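Local coordinates for type II restriction enzyme AgeI (Thalassobius gelatinovorus, PDB 5DWA), which recognises the double-stranded DNA sequence 5'-ACCGGT-3' and cleaves it after the first A, leaving fragments with terminal 5'-phosphates, at residues A[223-228]-A[245-250]; A[258-261]-A[266-269]. All coordinates share one frame; numbering follows the deposited sequence. Where two conformers were deposited one is given.

Contact 1 (A[223-228]-A[245-250]); sequences DKRNYI and SPSNAT. With nucleotides of chain D.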
ATOM      1  N   ASP A 223      13.978  -9.121  -0.669  1.00 19.00           N
ATOM      2  CA  ASP A 223      14.191  -8.192   0.434  1.00 19.74           C
ATOM      3  C   ASP A 223      13.289  -8.558   1.609  1.00 20.07           C
ATOM      4  O   ASP A 223      13.639  -8.325   2.763  1.00 20.24           O
ATOM      5  CB  ASP A 223      13.970  -6.746  -0.014  1.00 21.65           C
ATOM      6  CG  ASP A 223      12.561  -6.481  -0.484  1.00 23.28           C
ATOM      7  OD1 ASP A 223      11.801  -7.444  -0.709  1.00 22.73           O
ATOM      8  OD2 ASP A 223      12.229  -5.291  -0.643  1.00 25.08           O
ATOM      9  N   LYS A 224      12.148  -9.167   1.309  1.00 19.11           N
ATOM     10  CA  LYS A 224      11.228  -9.607   2.345  1.00 19.62           C
ATOM     11  C   LYS A 224      11.811 -10.732   3.191  1.00 19.00           C
ATOM     12  O   LYS A 224      11.626 -10.750   4.406  1.00 19.01           O
ATOM     13  CB  LYS A 224       9.904 -10.030   1.718  1.00 20.77           C
ATOM     14  CG  LYS A 224       9.041  -8.845   1.336  1.00 22.94           C
ATOM     15  CD  LYS A 224       8.182  -9.146   0.157  1.00 25.87           C
ATOM     16  CE  LYS A 224       8.989  -9.097  -1.112  1.00 24.56           C
ATOM     17  NZ  LYS A 224       9.077  -7.722  -1.664  1.00 24.34           N
ATOM     18  N   ARG A 225      12.517 -11.670   2.568  0.74 19.15           N
ATOM     19  CA  ARG A 225      13.140 -12.735   3.343  0.74 18.95           C
ATOM     20  C   ARG A 225      14.235 -12.149   4.231  0.74 19.78           C
ATOM     21  O   ARG A 225      14.445 -12.607   5.354  0.74 20.23           O
ATOM     22  CB  ARG A 225      13.718 -13.828   2.444  0.74 19.20           C
ATOM     23  CG  ARG A 225      14.333 -14.979   3.233  0.74 19.99           C
ATOM     24  CD  ARG A 225      14.786 -16.116   2.336  0.74 20.95           C
ATOM     25  NE  ARG A 225      13.662 -16.774   1.682  0.74 20.94           N
ATOM     26  CZ  ARG A 225      13.047 -17.854   2.156  0.74 20.41           C
ATOM     27  NH1 ARG A 225      13.440 -18.404   3.301  0.74 20.10           N
ATOM     28  NH2 ARG A 225      12.030 -18.378   1.489  0.74 19.94           N
ATOM     29  N   ASN A 226      14.913 -11.123   3.728  1.00 20.78           N
ATOM     30  CA  ASN A 226      15.939 -10.434   4.503  1.00 22.55           C
ATOM     31  C   ASN A 226      15.353  -9.745   5.741  1.00 21.50           C
ATOM     32  O   ASN A 226      15.997  -9.705   6.781  1.00 21.42           O
ATOM     33  CB  ASN A 226      16.683  -9.410   3.631  1.00 25.39           C
ATOM     34  CG  ASN A 226      17.601 -10.061   2.606  1.00 30.48           C
ATOM     35  OD1 ASN A 226      18.086 -11.174   2.810  1.00 32.77           O
ATOM     36  ND2 ASN A 226      17.851  -9.362   1.506  1.00 32.50           N
ATOM     37  N   TYR A 227      14.135  -9.213   5.628  1.00 21.94           N
ATOM     38  CA  TYR A 227      13.458  -8.608   6.779  1.00 22.01           C
ATOM     39  C   TYR A 227      13.371  -9.600   7.931  1.00 21.07           C
ATOM     40  O   TYR A 227      13.588  -9.254   9.095  1.00 20.59           O
ATOM     41  CB  TYR A 227      12.036  -8.148   6.422  1.00 22.83           C
ATOM     42  CG  TYR A 227      11.908  -7.064   5.370  1.00 25.19           C
ATOM     43  CD1 TYR A 227      12.916  -6.134   5.154  1.00 26.69           C
ATOM     44  CD2 TYR A 227      10.755  -6.969   4.597  1.00 25.76           C
ATOM     45  CE1 TYR A 227      12.783  -5.144   4.192  1.00 28.15           C
ATOM     46  CE2 TYR A 227      10.614  -5.987   3.633  1.00 26.33           C
ATOM     47  CZ  TYR A 227      11.630  -5.076   3.435  1.00 27.59           C
ATOM     48  OH  TYR A 227      11.493  -4.097   2.474  1.00 29.17           O
ATOM     49  N   ILE A 228      13.026 -10.838   7.591  1.00 20.24           N
ATOM     50  CA  ILE A 228      12.803 -11.890   8.567  1.00 20.38           C
ATOM     51  C   ILE A 228      14.088 -12.569   9.025  1.00 19.88           C
ATOM     52  O   ILE A 228      14.418 -12.569  10.217  1.00 19.94           O
ATOM     53  CB  ILE A 228      11.856 -12.959   7.992  1.00 20.74           C
ATOM     54  CG1 ILE A 228      10.502 -12.330   7.657  1.00 20.00           C
ATOM     55  CG2 ILE A 228      11.686 -14.118   8.962  1.00 20.80           C
ATOM     56  CD1 ILE A 228       9.736 -13.057   6.555  1.00 20.39           C
ATOM     57  N   SER A 245       9.857 -21.234   0.177  1.00 18.60           N
ATOM     58  CA  SER A 245      11.003 -21.962   0.701  1.00 21.29           C
ATOM     59  C   SER A 245      11.150 -21.680   2.186  1.00 21.31           C
ATOM     60  O   SER A 245      11.235 -20.524   2.590  1.00 20.26           O
ATOM     61  CB  SER A 245      12.284 -21.581  -0.037  1.00 24.08           C
ATOM     62  OG  SER A 245      12.205 -21.959  -1.399  1.00 27.50           O
ATOM     63  N   PRO A 246      11.174 -22.739   3.003  1.00 21.85           N
ATOM     64  CA  PRO A 246      11.388 -22.530   4.435  1.00 23.01           C
ATOM     65  C   PRO A 246      12.805 -22.067   4.724  1.00 22.86           C
ATOM     66  O   PRO A 246      13.706 -22.221   3.898  1.00 22.80           O
ATOM     67  CB  PRO A 246      11.129 -23.913   5.038  1.00 23.58           C
ATOM     68  CG  PRO A 246      11.350 -24.867   3.913  1.00 24.51           C
ATOM     69  CD  PRO A 246      10.898 -24.149   2.683  1.00 23.33           C
ATOM     70  N   SER A 247      12.988 -21.483   5.900  1.00 23.48           N
ATOM     71  CA  SER A 247      14.312 -21.106   6.359  1.00 23.61           C
ATOM     72  C   SER A 247      15.191 -22.336   6.542  1.00 26.03           C
ATOM     73  O   SER A 247      14.693 -23.421   6.840  1.00 26.08           O
ATOM     74  CB  SER A 247      14.211 -20.340   7.676  1.00 23.31           C
ATOM     75  OG  SER A 247      13.569 -19.095   7.489  1.00 23.89           O
ATOM     76  N   ASN A 248      16.498 -22.160   6.367  1.00 27.43           N
ATOM     77  CA  ASN A 248      17.455 -23.178   6.781  1.00 29.95           C
ATOM     78  C   ASN A 248      17.412 -23.344   8.300  1.00 30.40           C
ATOM     79  O   ASN A 248      16.731 -22.585   8.995  1.00 30.25           O
ATOM     80  CB  ASN A 248      18.869 -22.813   6.321  1.00 31.57           C
ATOM     81  CG  ASN A 248      19.009 -22.808   4.811  1.00 33.76           C
ATOM     82  OD1 ASN A 248      18.355 -23.579   4.112  1.00 33.98           O
ATOM     83  ND2 ASN A 248      19.869 -21.935   4.302  1.00 35.01           N
ATOM     84  N   ALA A 249      18.148 -24.324   8.817  1.00 31.55           N
ATOM     85  CA  ALA A 249      18.137 -24.621  10.247  1.00 32.34           C
ATOM     86  C   ALA A 249      18.574 -23.419  11.084  1.00 31.93           C
ATOM     87  O   ALA A 249      18.097 -23.220  12.201  1.00 31.77           O
ATOM     88  CB  ALA A 249      19.025 -25.818  10.543  1.00 33.75           C
ATOM     89  N   THR A 250      19.483 -22.619  10.539  1.00 31.46           N
ATOM     90  CA  THR A 250      19.928 -21.414  11.219  1.00 31.33           C
ATOM     91  C   THR A 250      19.772 -20.197  10.319  1.00 29.23           C
ATOM     92  O   THR A 250      19.978 -20.271   9.106  1.00 30.25           O
ATOM     93  CB  THR A 250      21.401 -21.515  11.668  1.00 33.84           C
ATOM     94  OG1 THR A 250      22.256 -21.488  10.518  1.00 36.21           O
ATOM     95  CG2 THR A 250      21.641 -22.799  12.454  1.00 33.73           C
TER
ATOM     96  P    DG D   3      12.093  -7.875  -4.204  1.00 23.97           P
ATOM     97  OP1  DG D   3      13.326  -8.180  -3.440  1.00 24.96           O
ATOM     98  OP2  DG D   3      10.864  -8.652  -3.964  1.00 23.97           O
ATOM     99  O5'  DG D   3      11.748  -6.320  -4.037  1.00 23.61           O
ATOM    100  C5'  DG D   3      12.743  -5.358  -4.345  1.00 23.51           C
ATOM    101  C4'  DG D   3      12.158  -4.099  -4.972  1.00 21.08           C
ATOM    102  O4'  DG D   3      11.522  -4.397  -6.246  1.00 19.89           O
ATOM    103  C3'  DG D   3      11.111  -3.361  -4.150  1.00 20.72           C
ATOM    104  O3'  DG D   3      11.281  -1.958  -4.398  1.00 21.72           O
ATOM    105  C2'  DG D   3       9.799  -3.886  -4.745  1.00 20.04           C
ATOM    106  C1'  DG D   3      10.173  -3.960  -6.220  1.00 18.68           C
ATOM    107  N9   DG D   3       9.395  -4.910  -7.015  1.00 18.40           N
ATOM    108  C8   DG D   3       9.153  -6.232  -6.728  1.00 16.92           C
ATOM    109  N7   DG D   3       8.471  -6.848  -7.659  1.00 17.59           N
ATOM    110  C5   DG D   3       8.284  -5.881  -8.644  1.00 17.86           C
ATOM    111  C6   DG D   3       7.628  -5.961  -9.901  1.00 16.84           C
ATOM    112  O6   DG D   3       7.065  -6.930 -10.411  1.00 17.78           O
ATOM    113  N1   DG D   3       7.663  -4.752 -10.579  1.00 16.44           N
ATOM    114  C2   DG D   3       8.262  -3.610 -10.118  1.00 18.52           C
ATOM    115  N2   DG D   3       8.191  -2.539 -10.920  1.00 20.09           N
ATOM    116  N3   DG D   3       8.881  -3.520  -8.944  1.00 18.18           N
ATOM    117  C4   DG D   3       8.859  -4.691  -8.272  1.00 17.86           C
TER
HETATM  118  O   HOH W   1       9.947 -18.647  -0.978  1.00 21.59           O

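Contact 2 (A[258-261]-A[266-269]); sequences YVSG and DDEF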
ATOM      1  N   TYR A 258       8.406 -20.576   8.310  1.00 16.87           N
ATOM      2  CA  TYR A 258       7.830 -21.921   8.315  1.00 16.71           C
ATOM      3  C   TYR A 258       6.756 -22.033   7.239  1.00 16.10           C
ATOM      4  O   TYR A 258       6.103 -21.050   6.902  1.00 16.53           O
ATOM      5  CB  TYR A 258       7.236 -22.260   9.687  1.00 18.89           C
ATOM      6  CG  TYR A 258       8.243 -22.193  10.811  1.00 21.91           C
ATOM      7  CD1 TYR A 258       9.123 -23.244  11.045  1.00 24.34           C
ATOM      8  CD2 TYR A 258       8.326 -21.072  11.629  1.00 22.18           C
ATOM      9  CE1 TYR A 258      10.056 -23.183  12.067  1.00 25.44           C
ATOM     10  CE2 TYR A 258       9.253 -21.003  12.648  1.00 23.47           C
ATOM     11  CZ  TYR A 258      10.115 -22.058  12.863  1.00 25.58           C
ATOM     12  OH  TYR A 258      11.036 -21.984  13.885  1.00 27.68           O
ATOM     13  N   VAL A 259       6.578 -23.236   6.707  1.00 16.51           N
ATOM     14  CA  VAL A 259       5.674 -23.449   5.581  1.00 17.82           C
ATOM     15  C   VAL A 259       4.789 -24.656   5.855  1.00 18.95           C
ATOM     16  O   VAL A 259       5.281 -25.713   6.253  1.00 19.90           O
ATOM     17  CB  VAL A 259       6.452 -23.668   4.258  1.00 18.67           C
ATOM     18  CG1 VAL A 259       5.495 -23.852   3.087  1.00 18.61           C
ATOM     19  CG2 VAL A 259       7.399 -22.508   3.985  1.00 19.17           C
ATOM     20  N   SER A 260       3.484 -24.515   5.636  1.00 19.24           N
ATOM     21  CA  SER A 260       2.573 -25.636   5.859  1.00 19.69           C
ATOM     22  C   SER A 260       1.295 -25.505   5.064  1.00 19.59           C
ATOM     23  O   SER A 260       1.013 -24.454   4.489  1.00 19.73           O
ATOM     24  CB  SER A 260       2.224 -25.769   7.345  1.00 21.38           C
ATOM     25  OG  SER A 260       1.255 -24.811   7.741  1.00 22.54           O
ATOM     26  N   GLY A 261       0.526 -26.590   5.038  1.00 19.76           N
ATOM     27  CA  GLY A 261      -0.840 -26.541   4.562  1.00 20.05           C
ATOM     28  C   GLY A 261      -1.683 -25.806   5.588  1.00 19.94           C
ATOM     29  O   GLY A 261      -1.198 -25.463   6.671  1.00 20.50           O
ATOM     30  N   ASP A 266      -3.302 -29.784  14.891  1.00 28.26           N
ATOM     31  CA  ASP A 266      -2.044 -29.174  15.306  1.00 28.93           C
ATOM     32  C   ASP A 266      -1.091 -29.038  14.124  1.00 26.39           C
ATOM     33  O   ASP A 266      -1.052 -29.909  13.250  1.00 27.50           O
ATOM     34  CB  ASP A 266      -1.382 -30.003  16.412  1.00 32.09           C
ATOM     35  CG  ASP A 266      -2.200 -30.036  17.682  1.00 35.87           C
ATOM     36  OD1 ASP A 266      -1.756 -29.446  18.689  1.00 37.45           O
ATOM     37  OD2 ASP A 266      -3.292 -30.643  17.675  1.00 37.55           O
ATOM     38  N   ASP A 267      -0.333 -27.944  14.086  1.00 24.15           N
ATOM     39  CA  ASP A 267       0.710 -27.781  13.078  1.00 22.70           C
ATOM     40  C   ASP A 267       1.884 -26.984  13.642  1.00 22.30           C
ATOM     41  O   ASP A 267       1.953 -26.749  14.849  1.00 22.60           O
ATOM     42  CB  ASP A 267       0.155 -27.115  11.806  1.00 22.00           C
ATOM     43  CG  ASP A 267      -0.424 -25.726  12.052  1.00 22.01           C
ATOM     44  OD1 ASP A 267      -0.297 -25.183  13.165  1.00 21.59           O
ATOM     45  OD2 ASP A 267      -1.008 -25.158  11.105  1.00 22.69           O
ATOM     46  N   GLU A 268       2.812 -26.585  12.781  1.00 23.35           N
ATOM     47  CA  GLU A 268       3.981 -25.844  13.242  1.00 24.71           C
ATOM     48  C   GLU A 268       3.600 -24.536  13.930  1.00 22.44           C
ATOM     49  O   GLU A 268       4.267 -24.117  14.876  1.00 22.98           O
ATOM     50  CB  GLU A 268       4.934 -25.571  12.083  1.00 28.07           C
ATOM     51  CG  GLU A 268       5.689 -26.805  11.626  1.00 31.00           C
ATOM     52  CD  GLU A 268       6.892 -26.463  10.779  1.00 34.56           C
ATOM     53  OE1 GLU A 268       6.706 -25.901   9.680  1.00 35.41           O
ATOM     54  OE2 GLU A 268       8.025 -26.746  11.221  1.00 36.62           O
ATOM     55  N   PHE A 269       2.527 -23.899  13.469  1.00 20.62           N
ATOM     56  CA  PHE A 269       2.079 -22.644  14.071  1.00 19.30           C
ATOM     57  C   PHE A 269       1.560 -22.856  15.493  1.00 18.72           C
ATOM     58  O   PHE A 269       1.968 -22.147  16.420  1.00 18.14           O
ATOM     59  CB  PHE A 269       1.005 -21.978  13.204  1.00 18.52           C
ATOM     60  CG  PHE A 269       0.412 -20.736  13.819  1.00 18.29           C
ATOM     61  CD1 PHE A 269       1.189 -19.606  14.015  1.00 19.59           C
ATOM     62  CD2 PHE A 269      -0.921 -20.702  14.209  1.00 18.85           C
ATOM     63  CE1 PHE A 269       0.649 -18.461  14.581  1.00 19.72           C
ATOM     64  CE2 PHE A 269      -1.464 -19.559  14.780  1.00 19.02           C
ATOM     65  CZ  PHE A 269      -0.677 -18.434  14.958  1.00 19.01           C
TER
HETATM   66  O   HOH W   2       8.451 -25.275   7.640  1.00 22.86           O
HETATM   67  O   HOH W   3       4.959 -27.888   8.249  1.00 34.99           O
HETATM   68  O   HOH W   4       1.858 -24.359  10.660  1.00 26.50           O
HETATM   69  O   HOH W   5      -2.037 -26.607   9.186  1.00 29.84           O

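Contact 1 (A[223-228]-A[245-250])
Arg225 reaches from the helix to the backbone of Ser245, and hydrogen bonding carries most of this contact. Its CG lies anti to the backbone N (chi1 -178°), which sends the chain outward, and a bend at chi3 turns the guanidinium edge-on to the loop. Arg225 NH2 gives a short hydrogen bond to Ser245 O, 2.5 Å, nearly straight at 164° and within 4° of the guanidinium plane. Arg225 NH1 adds a weak, bent bond to Ser245 O at 3.1 Å, so one carbonyl receives both terminal nitrogens. These distances belong to one of two deposited conformers of the arginine, and the very short one deserves caution.

Water continues the edge. A molecule in the guanidinium plane accepts a hydrogen bond from Ser245 N at 2.8 Å and a weak one from Arg225 NH2.

Arginine suits this place because five N-H groups can serve several acceptors at once: NE bonds Leu215 O, and NH1 forms a salt bridge with Glu229. The Ser247 hydroxyl hydrogen-bonds the same glutamate carboxylate and the backbone N of Ile257, a place for a short polar side chain. The loop links strands 236-239 and 257-259 of the central mixed sheet of this PD-(D/E)XK nuclease, and the arginine thus ties it to helix 223-230.

Charge pairing and DNA contact occupy the start of the helix. Asp223 N donates to OP1 of DG3 of chain D in a nearly straight bond of 3.0 Å, while Lys224 NZ reaches OP2 of that nucleotide at 3.1 Å. Bends at chi3 and chi4 fold the lysine back toward Asp223, where Lys224 NZ meets the syn lone pair of Asp223 OD1 at 2.9 Å in a salt bridge; Glu173 provides a second one. A long cationic chain suits this spot between a phosphate and two carboxylates.

Contact 2 (A[258-261]-A[266-269])
Tyr258 and Glu268 both carry CG beside the backbone N, with chi1 of -59° and -73°, and from there the glutamate runs out extended until its carboxylate lies against the tyrosine. The two side chains cross at about a right angle, the ring and carboxylate planes 83° apart. Glu268 OE2 comes to 3.7 Å from Tyr258 CD1 and Glu268 OE1 equally near Tyr258 CB, contacts of packing alone.

Water supplies the polar links. Glu268 OE1 accepts from two waters: one, 2.8 Å away, accepts a hydrogen bond from Val259 N, and the other donates to Val259 O at 3.0 Å. A flexible acid is apt here, since its exposed carboxylate can reach both polar groups of one strand residue through solvent. A third water accepts from Phe269 N at 2.9 Å and donates to Ser260 OG, which donates to Gly261 O at 2.8 Å, a bond that keeps the serine hydroxyl close to its own chain.

Asp267 is the N-cap of helix 268-277: its carboxylate caps a backbone N in the first turn, and Thr270 OG1 accepts from Asp267 N in the manner of a capping box. Its OD2 is held by Tyr104 of helix 84-109. One residue on from Glu268, the Phe269 ring meets Tyr104 and packs edge-to-face with Phe238, so the start of helix 268-277 touches both helix 84-109 and strand 236-239, beside strand 257-259, an outermost strand of the mixed sheet within this chain.

Overall arrangement
Contact 1 closes before contact 2 opens, and strand 257-259 joins them. Their centres are 16 Å apart, yet they touch: Val259 CG2 packs 3.9 Å from Pro246 N, where the loop of contact 1 runs beside this strand. Ile257, just ahead of contact 2, also pairs its backbone with Ser247 and receives the side chains of Arg225 and Ile228. The roles differ. Contact 1 reaches the DNA directly through the start of helix 223-230, which grips a backbone phosphate, whereas the nearest atom of contact 2 is about 16 Å from the nucleic acid. Contact 2 instead joins the start of the final helix to an edge strand, within this chain, of the central sheet.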